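Local coordinates for viral structural protein 4 (Bombyx mori cytoplasmic polyhedrosis virus, PDB 6TZ0) that binds GTP through a P-loop NTPase-like domain and probably assists the viral RNA-dependent RNA polymerase during transcription inside the capsid, at residues F362-S374 against P547-W559. Residues are numbered along the deposited sequence; the frame is centred on the assembly and turned at random.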
ATOM      1  N   PHE B 362     -27.074  31.464  -8.160  1.00 27.73           N
ATOM      2  CA  PHE B 362     -26.640  30.684  -9.311  1.00 27.73           C
ATOM      3  C   PHE B 362     -27.086  29.235  -9.214  1.00 27.73           C
ATOM      4  O   PHE B 362     -27.545  28.666 -10.208  1.00 27.73           O
ATOM      5  CB  PHE B 362     -25.125  30.741  -9.486  1.00 27.73           C
ATOM      6  CG  PHE B 362     -24.623  29.811 -10.552  1.00 27.73           C
ATOM      7  CD1 PHE B 362     -24.880  30.062 -11.882  1.00 27.73           C
ATOM      8  CD2 PHE B 362     -23.911  28.673 -10.218  1.00 27.73           C
ATOM      9  CE1 PHE B 362     -24.441  29.199 -12.855  1.00 27.73           C
ATOM     10  CE2 PHE B 362     -23.470  27.810 -11.190  1.00 27.73           C
ATOM     11  CZ  PHE B 362     -23.735  28.074 -12.507  1.00 27.73           C
ATOM     12  N   LEU B 363     -26.937  28.613  -8.042  1.00 29.80           N
ATOM     13  CA  LEU B 363     -27.194  27.182  -7.953  1.00 29.80           C
ATOM     14  C   LEU B 363     -28.676  26.835  -8.030  1.00 29.80           C
ATOM     15  O   LEU B 363     -29.002  25.702  -8.396  1.00 29.80           O
ATOM     16  CB  LEU B 363     -26.561  26.619  -6.686  1.00 29.80           C
ATOM     17  CG  LEU B 363     -25.040  26.507  -6.760  1.00 29.80           C
ATOM     18  CD1 LEU B 363     -24.442  26.166  -5.422  1.00 29.80           C
ATOM     19  CD2 LEU B 363     -24.668  25.452  -7.773  1.00 29.80           C
ATOM     20  N   SER B 364     -29.573  27.791  -7.775  1.00 30.83           N
ATOM     21  CA  SER B 364     -30.989  27.562  -8.049  1.00 30.83           C
ATOM     22  C   SER B 364     -31.248  27.414  -9.547  1.00 30.83           C
ATOM     23  O   SER B 364     -31.940  26.484  -9.983  1.00 30.83           O
ATOM     24  CB  SER B 364     -31.817  28.703  -7.470  1.00 30.83           C
ATOM     25  OG  SER B 364     -31.539  29.912  -8.146  1.00 30.83           O
ATOM     26  N   THR B 365     -30.680  28.313 -10.351  1.00 31.06           N
ATOM     27  CA  THR B 365     -30.814  28.225 -11.802  1.00 31.06           C
ATOM     28  C   THR B 365     -30.095  26.997 -12.348  1.00 31.06           C
ATOM     29  O   THR B 365     -30.569  26.363 -13.298  1.00 31.06           O
ATOM     30  CB  THR B 365     -30.270  29.507 -12.434  1.00 31.06           C
ATOM     31  OG1 THR B 365     -30.954  30.632 -11.873  1.00 31.06           O
ATOM     32  CG2 THR B 365     -30.475  29.524 -13.938  1.00 31.06           C
ATOM     33  N   TYR B 366     -28.963  26.639 -11.740  1.00 29.12           N
ATOM     34  CA  TYR B 366     -28.250  25.424 -12.121  1.00 29.12           C
ATOM     35  C   TYR B 366     -29.096  24.181 -11.869  1.00 29.12           C
ATOM     36  O   TYR B 366     -29.142  23.273 -12.707  1.00 29.12           O
ATOM     37  CB  TYR B 366     -26.930  25.336 -11.353  1.00 29.12           C
ATOM     38  CG  TYR B 366     -26.094  24.117 -11.672  1.00 29.12           C
ATOM     39  CD1 TYR B 366     -25.305  24.067 -12.809  1.00 29.12           C
ATOM     40  CD2 TYR B 366     -26.087  23.018 -10.828  1.00 29.12           C
ATOM     41  CE1 TYR B 366     -24.541  22.956 -13.093  1.00 29.12           C
ATOM     42  CE2 TYR B 366     -25.338  21.903 -11.112  1.00 29.12           C
ATOM     43  CZ  TYR B 366     -24.572  21.873 -12.247  1.00 29.12           C
ATOM     44  OH  TYR B 366     -23.816  20.761 -12.523  1.00 29.12           O
ATOM     45  N   ALA B 367     -29.796  24.140 -10.730  1.00 31.16           N
ATOM     46  CA  ALA B 367     -30.656  23.004 -10.420  1.00 31.16           C
ATOM     47  C   ALA B 367     -31.849  22.935 -11.364  1.00 31.16           C
ATOM     48  O   ALA B 367     -32.252  21.839 -11.779  1.00 31.16           O
ATOM     49  CB  ALA B 367     -31.119  23.090  -8.969  1.00 31.16           C
ATOM     50  N   GLU B 368     -32.405  24.094 -11.737  1.00 34.21           N
ATOM     51  CA  GLU B 368     -33.497  24.117 -12.710  1.00 34.21           C
ATOM     52  C   GLU B 368     -33.048  23.609 -14.075  1.00 34.21           C
ATOM     53  O   GLU B 368     -33.748  22.807 -14.709  1.00 34.21           O
ATOM     54  CB  GLU B 368     -34.052  25.529 -12.841  1.00 34.21           C
ATOM     55  CG  GLU B 368     -34.769  26.031 -11.617  1.00 34.21           C
ATOM     56  CD  GLU B 368     -35.191  27.473 -11.766  1.00 34.21           C
ATOM     57  OE1 GLU B 368     -34.803  28.097 -12.776  1.00 34.21           O
ATOM     58  OE2 GLU B 368     -35.899  27.989 -10.877  1.00 34.21           O
ATOM     59  N   GLN B 369     -31.878  24.055 -14.540  1.00 33.82           N
ATOM     60  CA  GLN B 369     -31.381  23.625 -15.843  1.00 33.82           C
ATOM     61  C   GLN B 369     -31.005  22.155 -15.845  1.00 33.82           C
ATOM     62  O   GLN B 369     -31.154  21.483 -16.869  1.00 33.82           O
ATOM     63  CB  GLN B 369     -30.179  24.465 -16.265  1.00 33.82           C
ATOM     64  CG  GLN B 369     -30.501  25.913 -16.521  1.00 33.82           C
ATOM     65  CD  GLN B 369     -31.442  26.090 -17.680  1.00 33.82           C
ATOM     66  OE1 GLN B 369     -31.321  25.414 -18.700  1.00 33.82           O
ATOM     67  NE2 GLN B 369     -32.401  26.994 -17.530  1.00 33.82           N
ATOM     68  N   LEU B 370     -30.549  21.635 -14.708  1.00 31.96           N
ATOM     69  CA  LEU B 370     -30.226  20.217 -14.636  1.00 31.96           C
ATOM     70  C   LEU B 370     -31.490  19.369 -14.620  1.00 31.96           C
ATOM     71  O   LEU B 370     -31.515  18.279 -15.203  1.00 31.96           O
ATOM     72  CB  LEU B 370     -29.370  19.946 -13.403  1.00 31.96           C
ATOM     73  CG  LEU B 370     -28.827  18.532 -13.264  1.00 31.96           C
ATOM     74  CD1 LEU B 370     -27.947  18.225 -14.446  1.00 31.96           C
ATOM     75  CD2 LEU B 370     -28.055  18.406 -11.977  1.00 31.96           C
ATOM     76  N   SER B 371     -32.552  19.858 -13.969  1.00 33.76           N
ATOM     77  CA  SER B 371     -33.840  19.173 -14.031  1.00 33.76           C
ATOM     78  C   SER B 371     -34.403  19.167 -15.445  1.00 33.76           C
ATOM     79  O   SER B 371     -34.990  18.173 -15.882  1.00 33.76           O
ATOM     80  CB  SER B 371     -34.841  19.835 -13.087  1.00 33.76           C
ATOM     81  OG  SER B 371     -34.442  19.712 -11.740  1.00 33.76           O
ATOM     82  N   LEU B 372     -34.239  20.271 -16.176  1.00 34.61           N
ATOM     83  CA  LEU B 372     -34.792  20.329 -17.525  1.00 34.61           C
ATOM     84  C   LEU B 372     -33.990  19.479 -18.502  1.00 34.61           C
ATOM     85  O   LEU B 372     -34.570  18.787 -19.345  1.00 34.61           O
ATOM     86  CB  LEU B 372     -34.865  21.773 -18.006  1.00 34.61           C
ATOM     87  CG  LEU B 372     -35.886  22.631 -17.268  1.00 34.61           C
ATOM     88  CD1 LEU B 372     -35.824  24.064 -17.760  1.00 34.61           C
ATOM     89  CD2 LEU B 372     -37.277  22.054 -17.436  1.00 34.61           C
ATOM     90  N   ALA B 373     -32.663  19.513 -18.412  1.00 35.18           N
ATOM     91  CA  ALA B 373     -31.846  18.715 -19.315  1.00 35.18           C
ATOM     92  C   ALA B 373     -31.808  17.246 -18.930  1.00 35.18           C
ATOM     93  O   ALA B 373     -31.471  16.407 -19.770  1.00 35.18           O
ATOM     94  CB  ALA B 373     -30.420  19.262 -19.362  1.00 35.18           C
ATOM     95  N   SER B 374     -32.149  16.917 -17.688  1.00 34.39           N
ATOM     96  CA  SER B 374     -32.067  15.557 -17.182  1.00 34.39           C
ATOM     97  C   SER B 374     -33.412  14.848 -17.139  1.00 34.39           C
ATOM     98  O   SER B 374     -33.477  13.644 -17.400  1.00 34.39           O
ATOM     99  CB  SER B 374     -31.459  15.566 -15.780  1.00 34.39           C
ATOM    100  OG  SER B 374     -31.445  14.263 -15.236  1.00 34.39           O
ATOM    101  N   PRO B 547     -19.137  29.861 -12.654  1.00 24.60           N
ATOM    102  CA  PRO B 547     -20.510  29.557 -13.101  1.00 24.60           C
ATOM    103  C   PRO B 547     -20.676  29.240 -14.581  1.00 24.60           C
ATOM    104  O   PRO B 547     -21.494  28.370 -14.921  1.00 24.60           O
ATOM    105  CB  PRO B 547     -21.276  30.825 -12.712  1.00 24.60           C
ATOM    106  CG  PRO B 547     -20.571  31.327 -11.546  1.00 24.60           C
ATOM    107  CD  PRO B 547     -19.127  31.054 -11.783  1.00 24.60           C
ATOM    108  N   PHE B 548     -19.937  29.904 -15.477  1.00 24.68           N
ATOM    109  CA  PHE B 548     -20.101  29.600 -16.897  1.00 24.68           C
ATOM    110  C   PHE B 548     -19.556  28.218 -17.221  1.00 24.68           C
ATOM    111  O   PHE B 548     -20.028  27.572 -18.158  1.00 24.68           O
ATOM    112  CB  PHE B 548     -19.436  30.674 -17.771  1.00 24.68           C
ATOM    113  CG  PHE B 548     -17.936  30.574 -17.854  1.00 24.68           C
ATOM    114  CD1 PHE B 548     -17.136  31.074 -16.847  1.00 24.68           C
ATOM    115  CD2 PHE B 548     -17.326  30.032 -18.977  1.00 24.68           C
ATOM    116  CE1 PHE B 548     -15.767  30.984 -16.933  1.00 24.68           C
ATOM    117  CE2 PHE B 548     -15.955  29.943 -19.065  1.00 24.68           C
ATOM    118  CZ  PHE B 548     -15.178  30.423 -18.049  1.00 24.68           C
ATOM    119  N   GLU B 549     -18.609  27.733 -16.417  1.00 25.81           N
ATOM    120  CA  GLU B 549     -18.120  26.368 -16.563  1.00 25.81           C
ATOM    121  C   GLU B 549     -19.178  25.351 -16.149  1.00 25.81           C
ATOM    122  O   GLU B 549     -19.334  24.312 -16.799  1.00 25.81           O
ATOM    123  CB  GLU B 549     -16.843  26.202 -15.748  1.00 25.81           C
ATOM    124  CG  GLU B 549     -15.707  27.047 -16.278  1.00 25.81           C
ATOM    125  CD  GLU B 549     -14.453  26.963 -15.438  1.00 25.81           C
ATOM    126  OE1 GLU B 549     -14.512  26.431 -14.315  1.00 25.81           O
ATOM    127  OE2 GLU B 549     -13.394  27.411 -15.915  1.00 25.81           O
ATOM    128  N   MET B 550     -19.926  25.639 -15.081  1.00 26.40           N
ATOM    129  CA  MET B 550     -21.022  24.762 -14.681  1.00 26.40           C
ATOM    130  C   MET B 550     -22.179  24.792 -15.664  1.00 26.40           C
ATOM    131  O   MET B 550     -22.922  23.812 -15.758  1.00 26.40           O
ATOM    132  CB  MET B 550     -21.517  25.113 -13.281  1.00 26.40           C
ATOM    133  CG  MET B 550     -20.751  24.410 -12.192  1.00 26.40           C
ATOM    134  SD  MET B 550     -21.240  24.777 -10.506  1.00 26.40           S
ATOM    135  CE  MET B 550     -20.315  26.283 -10.298  1.00 26.40           C
ATOM    136  N   LEU B 551     -22.367  25.889 -16.393  1.00 26.79           N
ATOM    137  CA  LEU B 551     -23.388  25.851 -17.434  1.00 26.79           C
ATOM    138  C   LEU B 551     -22.893  25.123 -18.681  1.00 26.79           C
ATOM    139  O   LEU B 551     -23.657  24.391 -19.332  1.00 26.79           O
ATOM    140  CB  LEU B 551     -23.842  27.266 -17.776  1.00 26.79           C
ATOM    141  CG  LEU B 551     -24.541  27.985 -16.627  1.00 26.79           C
ATOM    142  CD1 LEU B 551     -24.909  29.403 -17.008  1.00 26.79           C
ATOM    143  CD2 LEU B 551     -25.765  27.207 -16.180  1.00 26.79           C
ATOM    144  N   GLU B 552     -21.614  25.304 -19.017  1.00 29.83           N
ATOM    145  CA  GLU B 552     -21.028  24.642 -20.173  1.00 29.83           C
ATOM    146  C   GLU B 552     -20.962  23.136 -19.974  1.00 29.83           C
ATOM    147  O   GLU B 552     -21.040  22.380 -20.948  1.00 29.83           O
ATOM    148  CB  GLU B 552     -19.636  25.222 -20.428  1.00 29.83           C
ATOM    149  CG  GLU B 552     -18.961  24.770 -21.707  1.00 29.83           C
ATOM    150  CD  GLU B 552     -19.652  25.294 -22.951  1.00 29.83           C
ATOM    151  OE1 GLU B 552     -20.286  26.368 -22.875  1.00 29.83           O
ATOM    152  OE2 GLU B 552     -19.565  24.632 -24.006  1.00 29.83           O
ATOM    153  N   SER B 553     -20.847  22.694 -18.720  1.00 28.53           N
ATOM    154  CA  SER B 553     -20.893  21.272 -18.407  1.00 28.53           C
ATOM    155  C   SER B 553     -22.234  20.651 -18.777  1.00 28.53           C
ATOM    156  O   SER B 553     -22.278  19.537 -19.309  1.00 28.53           O
ATOM    157  CB  SER B 553     -20.612  21.065 -16.923  1.00 28.53           C
ATOM    158  OG  SER B 553     -20.752  19.706 -16.574  1.00 28.53           O
ATOM    159  N   ILE B 554     -23.338  21.348 -18.498  1.00 29.42           N
ATOM    160  CA  ILE B 554     -24.651  20.832 -18.870  1.00 29.42           C
ATOM    161  C   ILE B 554     -24.836  20.887 -20.380  1.00 29.42           C
ATOM    162  O   ILE B 554     -25.387  19.957 -20.982  1.00 29.42           O
ATOM    163  CB  ILE B 554     -25.762  21.599 -18.126  1.00 29.42           C
ATOM    164  CG1 ILE B 554     -25.679  21.360 -16.627  1.00 29.42           C
ATOM    165  CG2 ILE B 554     -27.149  21.208 -18.606  1.00 29.42           C
ATOM    166  CD1 ILE B 554     -26.632  22.229 -15.868  1.00 29.42           C
ATOM    167  N   ARG B 555     -24.343  21.950 -21.023  1.00 30.51           N
ATOM    168  CA  ARG B 555     -24.521  22.050 -22.472  1.00 30.51           C
ATOM    169  C   ARG B 555     -23.684  21.038 -23.249  1.00 30.51           C
ATOM    170  O   ARG B 555     -24.073  20.646 -24.352  1.00 30.51           O
ATOM    171  CB  ARG B 555     -24.209  23.458 -22.964  1.00 30.51           C
ATOM    172  CG  ARG B 555     -25.254  24.473 -22.585  1.00 30.51           C
ATOM    173  CD  ARG B 555     -24.933  25.834 -23.163  1.00 30.51           C
ATOM    174  NE  ARG B 555     -25.024  25.849 -24.621  1.00 30.51           N
ATOM    175  CZ  ARG B 555     -23.984  25.984 -25.439  1.00 30.51           C
ATOM    176  NH1 ARG B 555     -22.760  26.114 -24.945  1.00 30.51           N
ATOM    177  NH2 ARG B 555     -24.164  25.989 -26.751  1.00 30.51           N
ATOM    178  N   ARG B 556     -22.552  20.594 -22.712  1.00 30.46           N
ATOM    179  CA  ARG B 556     -21.714  19.675 -23.472  1.00 30.46           C
ATOM    180  C   ARG B 556     -22.052  18.208 -23.258  1.00 30.46           C
ATOM    181  O   ARG B 556     -21.599  17.366 -24.038  1.00 30.46           O
ATOM    182  CB  ARG B 556     -20.237  19.893 -23.144  1.00 30.46           C
ATOM    183  CG  ARG B 556     -19.691  21.184 -23.684  1.00 30.46           C
ATOM    184  CD  ARG B 556     -18.204  21.274 -23.479  1.00 30.46           C
ATOM    185  NE  ARG B 556     -17.682  22.537 -23.984  1.00 30.46           N
ATOM    186  CZ  ARG B 556     -16.401  22.872 -23.975  1.00 30.46           C
ATOM    187  NH1 ARG B 556     -15.501  22.027 -23.502  1.00 30.46           N
ATOM    188  NH2 ARG B 556     -16.022  24.045 -24.456  1.00 30.46           N
ATOM    189  N   TRP B 557     -22.819  17.880 -22.227  1.00 31.76           N
ATOM    190  CA  TRP B 557     -23.164  16.495 -21.948  1.00 31.76           C
ATOM    191  C   TRP B 557     -24.223  16.031 -22.935  1.00 31.76           C
ATOM    192  O   TRP B 557     -25.261  16.679 -23.085  1.00 31.76           O
ATOM    193  CB  TRP B 557     -23.667  16.361 -20.513  1.00 31.76           C
ATOM    194  CG  TRP B 557     -23.875  14.961 -20.040  1.00 31.76           C
ATOM    195  CD1 TRP B 557     -25.059  14.304 -19.941  1.00 31.76           C
ATOM    196  CD2 TRP B 557     -22.873  14.054 -19.574  1.00 31.76           C
ATOM    197  NE1 TRP B 557     -24.859  13.041 -19.455  1.00 31.76           N
ATOM    198  CE2 TRP B 557     -23.523  12.860 -19.225  1.00 31.76           C
ATOM    199  CE3 TRP B 557     -21.485  14.129 -19.431  1.00 31.76           C
ATOM    200  CZ2 TRP B 557     -22.838  11.753 -18.738  1.00 31.76           C
ATOM    201  CZ3 TRP B 557     -20.809  13.031 -18.944  1.00 31.76           C
ATOM    202  CH2 TRP B 557     -21.485  11.859 -18.602  1.00 31.76           C
ATOM    203  N   LYS B 558     -23.957  14.929 -23.627  1.00 35.92           N
ATOM    204  CA  LYS B 558     -24.944  14.381 -24.547  1.00 35.92           C
ATOM    205  C   LYS B 558     -25.993  13.609 -23.752  1.00 35.92           C
ATOM    206  O   LYS B 558     -25.674  12.675 -23.011  1.00 35.92           O
ATOM    207  CB  LYS B 558     -24.270  13.536 -25.633  1.00 35.92           C
ATOM    208  CG  LYS B 558     -23.404  12.364 -25.193  1.00 35.92           C
ATOM    209  CD  LYS B 558     -22.725  11.719 -26.387  1.00 35.92           C
ATOM    210  CE  LYS B 558     -23.729  11.001 -27.273  1.00 35.92           C
ATOM    211  NZ  LYS B 558     -23.072  10.289 -28.402  1.00 35.92           N
ATOM    212  N   TRP B 559     -27.244  14.039 -23.858  1.00 36.80           N
ATOM    213  CA  TRP B 559     -28.288  13.495 -23.013  1.00 36.80           C
ATOM    214  C   TRP B 559     -29.011  12.356 -23.723  1.00 36.80           C
ATOM    215  O   TRP B 559     -28.710  12.016 -24.870  1.00 36.80           O
ATOM    216  CB  TRP B 559     -29.264  14.590 -22.597  1.00 36.80           C
ATOM    217  CG  TRP B 559     -28.664  15.606 -21.691  1.00 36.80           C
ATOM    218  CD1 TRP B 559     -28.258  16.859 -22.026  1.00 36.80           C
ATOM    219  CD2 TRP B 559     -28.373  15.448 -20.300  1.00 36.80           C
ATOM    220  NE1 TRP B 559     -27.749  17.501 -20.928  1.00 36.80           N
ATOM    221  CE2 TRP B 559     -27.806  16.655 -19.854  1.00 36.80           C
ATOM    222  CE3 TRP B 559     -28.548  14.407 -19.384  1.00 36.80           C
ATOM    223  CZ2 TRP B 559     -27.409  16.848 -18.536  1.00 36.80           C
ATOM    224  CZ3 TRP B 559     -28.151  14.601 -18.076  1.00 36.80           C
ATOM    225  CH2 TRP B 559     -27.589  15.812 -17.665  1.00 36.80           C
TER
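Helix 359-374, which follows the P-loop of the GTP-binding domain, lies alongside helix 547-556, a worked example of parallel helix packing in which Phe362, Tyr366 and Ala373 meet Pro547, Met550, Ile554 and Trp559. The axes of the two segments run nearly parallel, 4° apart at 10.7 Å, and van der Waals packing joins them, with no hydrogen bond across. At the leading end the Phe362 ring takes Pro547 over one face, a CH-pi contact with Pro547 CB 3.7 Å from the ring centroid, while Leu551 CG lies at its edge. Setting CG anti to the backbone N (chi1 173°) sends this ring across to the partner helix. Met550 bends at chi3 between two aromatics: its SD stands above the Tyr366 ring, 4.7 Å from the centroid, and at the edge of Phe362, whose CE2 also meets Met550 CE at 3.6 Å. Met550 O lies at the edge of the Tyr366 ring, near its plane. Farther along, Ile554 is a knob among Tyr366, Gln369, Leu370 and Ala373; its CD1 lies 3.5 Å from Tyr366 CE1, and its CG2 packs on Ala373 CB. Beyond helix 547-556 the chain runs on and crosses toward the C-terminal end of helix 359-374, where Trp559 lays one face of its indole over Ala373 O, 3.3 Å from Trp559 CD2; Trp557 covers the opposite face. Trp559 NE1 also makes a weak hydrogen bond to Ile554 O, which ties the indole back to its own helix. Helix 359-374 rests on strands 378-381 and 484-489 through Leu363, Tyr366, Ala367 and Leu370, whereas helix 547-556 follows edge strand 543-545 and leans on helix 326-340 through Glu549 and Ser553.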